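Local coordinates for surface glycan binding protein B (Bacteroides ovatus, PDB 6E57) that binds mixed-linkage beta-glucan, probably at the cell surface, where it serves cereal beta-glucan utilization by this gut bacterium, at residues 54-59 and 126-131; 61-66 and 98-103; 353-358 and 413-418. All coordinates share one frame; numbering follows the deposited sequence.

Contact 1 of 3, residues 54-59 and 126-131; sequences FANISR and VVNPLA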
loop_
_atom_site.group_PDB
_atom_site.type_symbol
_atom_site.label_atom_id
_atom_site.label_comp_id
_atom_site.label_asym_id
_atom_site.label_seq_id
_atom_site.Cartn_x
_atom_site.Cartn_y
_atom_site.Cartn_z
ATOM N N PHE A 54 3.494 20.456 8.078
ATOM C CA PHE A 54 3.834 21.697 8.764
ATOM C C PHE A 54 5.297 21.672 9.214
ATOM O O PHE A 54 5.951 22.710 9.223
ATOM C CB PHE A 54 2.909 21.931 9.962
ATOM C CG PHE A 54 1.483 22.303 9.629
ATOM C CD1 PHE A 54 1.077 22.537 8.321
ATOM C CD2 PHE A 54 0.548 22.453 10.641
ATOM C CE1 PHE A 54 -0.236 22.886 8.038
ATOM C CE2 PHE A 54 -0.762 22.808 10.355
ATOM C CZ PHE A 54 -1.152 23.023 9.054
ATOM N N ALA A 55 5.793 20.488 9.592
ATOM C CA ALA A 55 7.148 20.335 10.118
ATOM C C ALA A 55 7.745 18.997 9.670
ATOM O O ALA A 55 7.050 17.984 9.601
ATOM C CB ALA A 55 7.128 20.445 11.621
ATOM N N ASN A 56 9.052 19.027 9.392
ATOM C CA ASN A 56 9.829 17.877 8.952
ATOM C C ASN A 56 11.214 17.971 9.603
ATOM O O ASN A 56 12.103 18.645 9.089
ATOM C CB ASN A 56 9.902 17.814 7.424
ATOM C CG ASN A 56 10.413 16.485 6.910
ATOM O OD1 ASN A 56 11.436 15.986 7.366
ATOM N ND2 ASN A 56 9.703 15.906 5.955
ATOM N N ILE A 57 11.374 17.290 10.741
ATOM C CA ILE A 57 12.536 17.467 11.618
ATOM C C ILE A 57 13.052 16.091 12.049
ATOM O O ILE A 57 12.418 15.073 11.779
ATOM C CB ILE A 57 12.192 18.379 12.818
ATOM C CG1 ILE A 57 10.956 17.912 13.598
ATOM C CG2 ILE A 57 12.042 19.821 12.358
ATOM C CD1 ILE A 57 11.263 17.043 14.797
ATOM N N SER A 58 14.225 16.086 12.695
ATOM C CA SER A 58 14.875 14.871 13.184
ATOM C C SER A 58 14.440 14.577 14.625
ATOM O O SER A 58 14.047 15.470 15.367
ATOM C CB SER A 58 16.371 14.984 13.081
ATOM O OG SER A 58 16.774 15.022 11.722
ATOM N N ARG A 59 14.559 13.302 15.002
ATOM C CA ARG A 59 14.091 12.767 16.288
ATOM C C ARG A 59 14.822 13.454 17.456
ATOM O O ARG A 59 14.262 13.563 18.547
ATOM C CB ARG A 59 14.228 11.236 16.252
ATOM C CG ARG A 59 14.663 10.564 17.547
ATOM C CD ARG A 59 16.163 10.339 17.605
ATOM N NE ARG A 59 16.590 9.955 18.942
ATOM C CZ ARG A 59 17.727 9.333 19.234
ATOM N NH1 ARG A 59 18.514 8.890 18.270
ATOM N NH2 ARG A 59 18.069 9.151 20.496
ATOM N N VAL A 126 6.293 15.404 10.572
ATOM C CA VAL A 126 7.106 14.243 10.254
ATOM C C VAL A 126 8.398 14.330 11.072
ATOM O O VAL A 126 9.116 15.331 11.014
ATOM C CB VAL A 126 7.379 14.143 8.739
ATOM C CG1 VAL A 126 8.199 12.909 8.387
ATOM C CG2 VAL A 126 6.086 14.167 7.940
ATOM N N VAL A 127 8.665 13.269 11.841
ATOM C CA VAL A 127 9.838 13.160 12.702
ATOM C C VAL A 127 10.661 11.954 12.229
ATOM O O VAL A 127 10.247 10.807 12.403
ATOM C CB VAL A 127 9.427 13.038 14.182
ATOM C CG1 VAL A 127 10.630 13.075 15.109
ATOM C CG2 VAL A 127 8.418 14.110 14.572
ATOM N N ASN A 128 11.819 12.233 11.619
ATOM C CA ASN A 128 12.668 11.213 10.999
ATOM C C ASN A 128 13.606 10.616 12.044
ATOM O O ASN A 128 14.101 11.326 12.917
ATOM C CB ASN A 128 13.480 11.783 9.835
ATOM C CG ASN A 128 12.612 12.463 8.799
ATOM O OD1 ASN A 128 11.759 11.826 8.182
ATOM N ND2 ASN A 128 12.819 13.753 8.606
ATOM N N PRO A 129 13.900 9.299 11.975
ATOM C CA PRO A 129 14.853 8.679 12.894
ATOM C C PRO A 129 16.300 9.002 12.494
ATOM O O PRO A 129 16.537 9.481 11.387
ATOM C CB PRO A 129 14.546 7.183 12.738
ATOM C CG PRO A 129 14.082 7.050 11.300
ATOM C CD PRO A 129 13.350 8.343 11.002
ATOM N N LEU A 130 17.245 8.746 13.403
ATOM C CA LEU A 130 18.665 8.780 13.070
ATOM C C LEU A 130 19.045 7.464 12.380
ATOM O O LEU A 130 18.330 6.463 12.479
ATOM C CB LEU A 130 19.482 9.007 14.344
ATOM C CG LEU A 130 19.224 10.336 15.058
ATOM C CD1 LEU A 130 20.205 10.540 16.203
ATOM C CD2 LEU A 130 19.294 11.504 14.085
ATOM N N ALA A 131 20.182 7.485 11.676
ATOM C CA ALA A 131 20.646 6.359 10.869
ATOM C C ALA A 131 20.752 5.088 11.725
ATOM O O ALA A 131 20.347 4.007 11.286
ATOM C CB ALA A 131 21.967 6.705 10.228
#
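V126 O receives two groups of the neighbouring strand: I57 N gives it a hydrogen bond of 3.0 Å and N56 CA a CA-H...O contact at 3.4 Å. This is the parallel ladder of strands 53-58 and 118-128, whose short segments run 19° apart, at one margin of a five-stranded mixed sheet. The sheet's first strand in sequence pairs in parallel with its last, while all its other neighbouring pairs are antiparallel, which is consistent with the A'-G pairing of an immunoglobulin-like sandwich. The register is N56 with V126, I57 with V127 and S58 with N128. I57 O repeats the pattern, taking N128 N at 2.9 Å and V127 CA at 3.3 Å. V126 N to A55 O extends the ladder at one end, and R59 N to N128 O, a weak bond, at the other.

On the face carrying N56, V126 and N128, the two asparagines meet diagonally: N128 ND2 donates to N56 OD1 over 2.9 Å. The acceptor lies nearly in the amide plane of N128, whereas the donor is tilted from the carbonyl plane of N56, and the two amides are turned 41° apart. N56 swings its CG opposite its own backbone N (chi1 -167°), with ND2 flanking V126 CB. An alanine in place of N128 removes this donor and would probably let the N56 amide turn more freely.

The other face is apolar, I57 and V127 lying side by side with I57 CD1 and V127 CG1 4.0 Å apart. Beyond the ladder, R59 crosses L130 at about a right angle. D133 forms a salt bridge with R59 NH1, while the aliphatic part of the arginine packs through R59 CD, 4.0 Å from L130 CG.

Contact 2 of 3, residues 61-66 and 98-103; sequences ANLSIA and RSLKAG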
loop_
_atom_site.group_PDB
_atom_site.type_symbol
_atom_site.label_atom_id
_atom_site.label_comp_id
_atom_site.label_asym_id
_atom_site.label_seq_id
_atom_site.Cartn_x
_atom_site.Cartn_y
_atom_site.Cartn_z
ATOM N N ALA A 61 16.006 16.660 17.243
ATOM C CA ALA A 61 15.507 18.040 17.225
ATOM C C ALA A 61 14.097 18.096 17.830
ATOM O O ALA A 61 13.442 17.069 18.001
ATOM C CB ALA A 61 15.519 18.576 15.816
ATOM N N ASN A 62 13.647 19.314 18.143
ATOM C CA ASN A 62 12.349 19.555 18.766
ATOM C C ASN A 62 11.431 20.291 17.780
ATOM O O ASN A 62 11.893 21.097 16.971
ATOM C CB ASN A 62 12.491 20.332 20.078
ATOM C CG ASN A 62 12.854 19.450 21.256
ATOM O OD1 ASN A 62 13.318 18.326 21.081
ATOM N ND2 ASN A 62 12.642 19.949 22.461
ATOM N N LEU A 63 10.130 19.989 17.866
ATOM C CA LEU A 63 9.093 20.669 17.098
ATOM C C LEU A 63 8.986 22.113 17.596
ATOM O O LEU A 63 8.574 22.344 18.733
ATOM C CB LEU A 63 7.762 19.930 17.267
ATOM C CG LEU A 63 6.543 20.625 16.659
ATOM C CD1 LEU A 63 6.743 20.870 15.172
ATOM C CD2 LEU A 63 5.276 19.818 16.905
ATOM N N SER A 64 9.359 23.060 16.726
ATOM C CA SER A 64 9.463 24.477 17.066
ATOM C C SER A 64 8.638 25.307 16.078
ATOM O O SER A 64 9.041 25.490 14.929
ATOM C CB SER A 64 10.910 24.912 17.081
ATOM O OG SER A 64 11.023 26.313 17.287
ATOM N N ILE A 65 7.478 25.787 16.541
ATOM C CA ILE A 65 6.598 26.674 15.776
ATOM C C ILE A 65 6.234 27.866 16.668
ATOM O O ILE A 65 5.809 27.673 17.809
ATOM C CB ILE A 65 5.339 25.928 15.283
ATOM C CG1 ILE A 65 5.686 24.627 14.556
ATOM C CG2 ILE A 65 4.475 26.838 14.419
ATOM C CD1 ILE A 65 4.483 23.828 14.109
ATOM N N ALA A 66 6.400 29.083 16.129
ATOM C CA ALA A 66 6.124 30.345 16.836
ATOM C C ALA A 66 5.057 31.144 16.077
ATOM O O ALA A 66 5.291 31.569 14.948
ATOM C CB ALA A 66 7.399 31.139 16.980
ATOM N N ARG A 98 8.429 20.896 21.606
ATOM C CA ARG A 98 8.109 19.515 21.939
ATOM C C ARG A 98 9.119 18.560 21.291
ATOM O O ARG A 98 9.360 18.610 20.088
ATOM C CB ARG A 98 6.683 19.182 21.496
ATOM C CG ARG A 98 6.229 17.795 21.925
ATOM C CD ARG A 98 4.723 17.635 21.974
ATOM N NE ARG A 98 4.353 16.546 22.865
ATOM C CZ ARG A 98 4.318 16.637 24.191
ATOM N NH1 ARG A 98 4.650 17.772 24.787
ATOM N NH2 ARG A 98 3.925 15.604 24.915
ATOM N N SER A 99 9.701 17.691 22.126
ATOM C CA SER A 99 10.495 16.551 21.697
ATOM C C SER A 99 9.559 15.368 21.410
ATOM O O SER A 99 8.801 14.953 22.282
ATOM C CB SER A 99 11.525 16.203 22.743
ATOM O OG SER A 99 12.529 15.356 22.207
ATOM N N LEU A 100 9.614 14.849 20.175
ATOM C CA LEU A 100 8.769 13.745 19.724
ATOM C C LEU A 100 9.659 12.572 19.301
ATOM O O LEU A 100 10.763 12.771 18.786
ATOM C CB LEU A 100 7.913 14.212 18.542
ATOM C CG LEU A 100 6.897 15.318 18.833
ATOM C CD1 LEU A 100 6.367 15.917 17.538
ATOM C CD2 LEU A 100 5.748 14.802 19.687
ATOM N N LYS A 101 9.153 11.352 19.503
ATOM C CA LYS A 101 9.785 10.147 18.977
ATOM C C LYS A 101 9.568 10.120 17.458
ATOM O O LYS A 101 8.692 10.815 16.944
ATOM C CB LYS A 101 9.208 8.901 19.656
ATOM C CG LYS A 101 9.203 8.934 21.179
ATOM C CD LYS A 101 9.048 7.570 21.822
ATOM C CE LYS A 101 8.097 7.560 23.003
ATOM N NZ LYS A 101 8.513 8.509 24.063
ATOM N N ALA A 102 10.373 9.330 16.743
ATOM C CA ALA A 102 10.215 9.192 15.291
ATOM C C ALA A 102 8.757 8.842 14.965
ATOM O O ALA A 102 8.094 8.133 15.730
ATOM C CB ALA A 102 11.158 8.147 14.749
ATOM N N GLY A 103 8.268 9.365 13.833
ATOM C CA GLY A 103 6.941 9.041 13.318
ATOM C C GLY A 103 6.304 10.208 12.583
ATOM O O GLY A 103 6.930 11.255 12.386
HETATM O O HOH W 1 11.149 15.388 18.052
#
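The N62 amide is the flat group that meets the other segment, and the backbone of S99 passes over one of its faces: S99 N stands 3.7 Å from N62 CG, almost straight above the amide plane. S99 OG, on that same side, is tilted out of the plane and donates only a weak hydrogen bond to N62 OD1 at 3.3 Å. The stronger polar partner is elsewhere, since N62 ND2 bonds to N97 OD1 in strand 95-98, which is consistent with the modelled orientation of the amide.

Beside it, L63 and R98 form an antiparallel hydrogen-bonded pair, with L63 N to R98 O at 2.7 Å and R98 N to L63 O at 3.2 Å. The pair joins strands 63-70 and 95-98 in the three-stranded antiparallel sheet, consistent with strands B and E of an immunoglobulin-like sandwich. Past R98 the chain leaves this sheet for strand 103-113. There, Y105 OH bonds to K101 O four residues earlier, as in the tyrosine corner of such folds.

Where the two segments diverge, a water bridges them, donating to A61 O at 2.8 Å and accepting from L100 N at 2.7 Å. In L63, chi1 of 173° turns CG away from the backbone N and chi2 of 57° then brings CD2 to L100 CD1, 4.1 Å away; both leucines also touch V125 of the other sheet.

Contact 3 of 3, residues 353-358 and 413-418; sequences VYSIEP and YVDLVT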
loop_
_atom_site.group_PDB
_atom_site.type_symbol
_atom_site.label_atom_id
_atom_site.label_comp_id
_atom_site.label_asym_id
_atom_site.label_seq_id
_atom_site.Cartn_x
_atom_site.Cartn_y
_atom_site.Cartn_z
ATOM N N VAL A 353 3.764 -16.550 -21.157
ATOM C CA VAL A 353 4.305 -17.482 -20.168
ATOM C C VAL A 353 5.567 -18.118 -20.761
ATOM O O VAL A 353 5.502 -18.772 -21.800
ATOM C CB VAL A 353 3.280 -18.558 -19.756
ATOM C CG1 VAL A 353 3.838 -19.497 -18.693
ATOM C CG2 VAL A 353 1.968 -17.943 -19.289
ATOM N N TYR A 354 6.700 -17.924 -20.078
ATOM C CA TYR A 354 8.010 -18.341 -20.567
ATOM C C TYR A 354 8.667 -19.254 -19.526
ATOM O O TYR A 354 8.381 -19.147 -18.340
ATOM C CB TYR A 354 8.885 -17.121 -20.871
ATOM C CG TYR A 354 9.164 -16.240 -19.678
ATOM C CD1 TYR A 354 8.297 -15.217 -19.322
ATOM C CD2 TYR A 354 10.289 -16.433 -18.891
ATOM C CE1 TYR A 354 8.537 -14.416 -18.216
ATOM C CE2 TYR A 354 10.548 -15.635 -17.789
ATOM C CZ TYR A 354 9.669 -14.625 -17.448
ATOM O OH TYR A 354 9.924 -13.842 -16.362
ATOM N N SER A 355 9.537 -20.155 -19.989
ATOM C CA SER A 355 10.329 -20.997 -19.106
ATOM C C SER A 355 11.783 -21.015 -19.587
ATOM O O SER A 355 12.060 -20.814 -20.764
ATOM C CB SER A 355 9.755 -22.390 -18.996
ATOM O OG SER A 355 9.682 -23.021 -20.264
ATOM N N ILE A 356 12.701 -21.243 -18.645
ATOM C CA ILE A 356 14.121 -21.243 -18.933
ATOM C C ILE A 356 14.501 -22.578 -19.582
ATOM O O ILE A 356 13.794 -23.584 -19.434
ATOM C CB ILE A 356 14.954 -20.969 -17.663
ATOM C CG1 ILE A 356 14.798 -22.065 -16.605
ATOM C CG2 ILE A 356 14.632 -19.597 -17.094
ATOM C CD1 ILE A 356 15.860 -22.032 -15.532
ATOM N N GLU A 357 15.612 -22.548 -20.323
ATOM C CA GLU A 357 16.376 -23.730 -20.675
ATOM C C GLU A 357 17.536 -23.835 -19.689
ATOM O O GLU A 357 18.471 -23.045 -19.763
ATOM C CB GLU A 357 16.881 -23.635 -22.116
ATOM C CG GLU A 357 17.801 -24.778 -22.514
ATOM C CD GLU A 357 17.321 -26.153 -22.078
ATOM O OE1 GLU A 357 16.251 -26.579 -22.555
ATOM O OE2 GLU A 357 18.008 -26.782 -21.245
ATOM N N PRO A 358 17.503 -24.772 -18.714
ATOM C CA PRO A 358 18.576 -24.891 -17.720
ATOM C C PRO A 358 20.013 -24.946 -18.268
ATOM O O PRO A 358 20.908 -24.370 -17.663
ATOM C CB PRO A 358 18.221 -26.205 -17.007
ATOM C CG PRO A 358 16.710 -26.244 -17.077
ATOM C CD PRO A 358 16.395 -25.707 -18.460
ATOM N N TYR A 413 11.909 -20.685 -23.493
ATOM C CA TYR A 413 10.828 -21.236 -24.281
ATOM C C TYR A 413 9.582 -20.380 -24.070
ATOM O O TYR A 413 9.360 -19.902 -22.965
ATOM C CB TYR A 413 10.501 -22.666 -23.849
ATOM C CG TYR A 413 11.599 -23.679 -24.041
ATOM C CD1 TYR A 413 12.546 -23.903 -23.052
ATOM C CD2 TYR A 413 11.666 -24.450 -25.190
ATOM C CE1 TYR A 413 13.549 -24.848 -23.211
ATOM C CE2 TYR A 413 12.659 -25.402 -25.362
ATOM C CZ TYR A 413 13.604 -25.601 -24.371
ATOM O OH TYR A 413 14.585 -26.534 -24.540
ATOM N N VAL A 414 8.784 -20.213 -25.129
ATOM C CA VAL A 414 7.445 -19.648 -25.027
ATOM C C VAL A 414 6.462 -20.816 -24.880
ATOM O O VAL A 414 6.425 -21.699 -25.737
ATOM C CB VAL A 414 7.110 -18.772 -26.247
ATOM C CG1 VAL A 414 5.642 -18.382 -26.278
ATOM C CG2 VAL A 414 8.001 -17.540 -26.312
ATOM N N ASP A 415 5.689 -20.809 -23.788
ATOM C CA ASP A 415 4.807 -21.925 -23.420
ATOM C C ASP A 415 3.327 -21.552 -23.605
ATOM O O ASP A 415 2.505 -22.432 -23.868
ATOM C CB ASP A 415 5.062 -22.377 -21.979
ATOM C CG ASP A 415 6.453 -22.941 -21.736
ATOM O OD1 ASP A 415 6.951 -23.673 -22.618
ATOM O OD2 ASP A 415 7.026 -22.648 -20.656
ATOM N N LEU A 416 2.985 -20.268 -23.434
ATOM C CA LEU A 416 1.605 -19.790 -23.586
ATOM C C LEU A 416 1.604 -18.300 -23.961
ATOM O O LEU A 416 2.466 -17.537 -23.530
ATOM C CB LEU A 416 0.854 -20.025 -22.272
ATOM C CG LEU A 416 -0.672 -19.987 -22.358
ATOM C CD1 LEU A 416 -1.209 -21.234 -23.042
ATOM C CD2 LEU A 416 -1.291 -19.834 -20.977
ATOM N N VAL A 417 0.629 -17.905 -24.784
ATOM C CA VAL A 417 0.336 -16.500 -25.048
ATOM C C VAL A 417 -1.178 -16.308 -24.931
ATOM O O VAL A 417 -1.943 -17.000 -25.609
ATOM C CB VAL A 417 0.848 -16.041 -26.426
ATOM C CG1 VAL A 417 0.568 -14.565 -26.658
ATOM C CG2 VAL A 417 2.326 -16.341 -26.614
ATOM N N THR A 418 -1.589 -15.373 -24.065
ATOM C CA THR A 418 -2.996 -15.063 -23.836
ATOM C C THR A 418 -3.225 -13.555 -23.977
ATOM O O THR A 418 -2.278 -12.775 -23.979
ATOM C CB THR A 418 -3.460 -15.550 -22.457
ATOM O OG1 THR A 418 -2.872 -14.722 -21.452
ATOM C CG2 THR A 418 -3.108 -16.998 -22.194
#
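Y413 OH donates to E357 OE1 at 2.6 Å, reaching the lone pair that faces away from the other carboxylate oxygen. OE1 lies in the plane of the tyrosine ring, at its edge, although the carboxylate is turned 71° from that ring. S355 OG donates to D415 OD2 at 2.7 Å, here on the syn side; D415 OD1 is taken by H317 ND1, so both oxygens of this carboxylate have a donor.

The backbone explains why D415 leans across. D415 and L416 both face V353 in a classic beta bulge: V353 O accepts D415 N at 2.9 Å and, weakly, L416 N, while V353 N returns a bond to L416 O. Past the bulge, S355 and Y413 form a regular hydrogen-bonded antiparallel pair, with Y413 N to S355 O at 2.7 Å. Packing follows, V353 CB and L416 CB lying 3.8 Å apart as their side chains run side by side.

H317 stacks on the Y413 ring, and F381 meets Y354 edge-to-face on the other side of the sheet. Strand 412-419 pairs on one edge with 349-356 and on the other with the consecutive strands 299-315 and 317-321, while 349-356 pairs in turn with 385-390.

Overall arrangement
Contacts 1 and 2 belong to one N-terminal domain that looks like an immunoglobulin-like sandwich, with centres 8 Å apart and contact 2 nested inside the chain loop that contact 1 closes. They touch directly: V127 N lies 2.7 Å from G103 O, a probable hydrogen bond, and A55 CB packs 3.6 Å from L63 CD1, linking the two sheets. P129, just past the end of strand 118-128, has its side chain about 12 Å from the bound sodium ion. Contact 3 lies on the opposite side of the chain's centre, its centre about 48 Å from that of contact 1 and 55 Å from that of contact 2. It shares the C-terminal region with the glycan pocket: strand 317-321, paired with 412-419, leads directly into pocket residues W322 and D323.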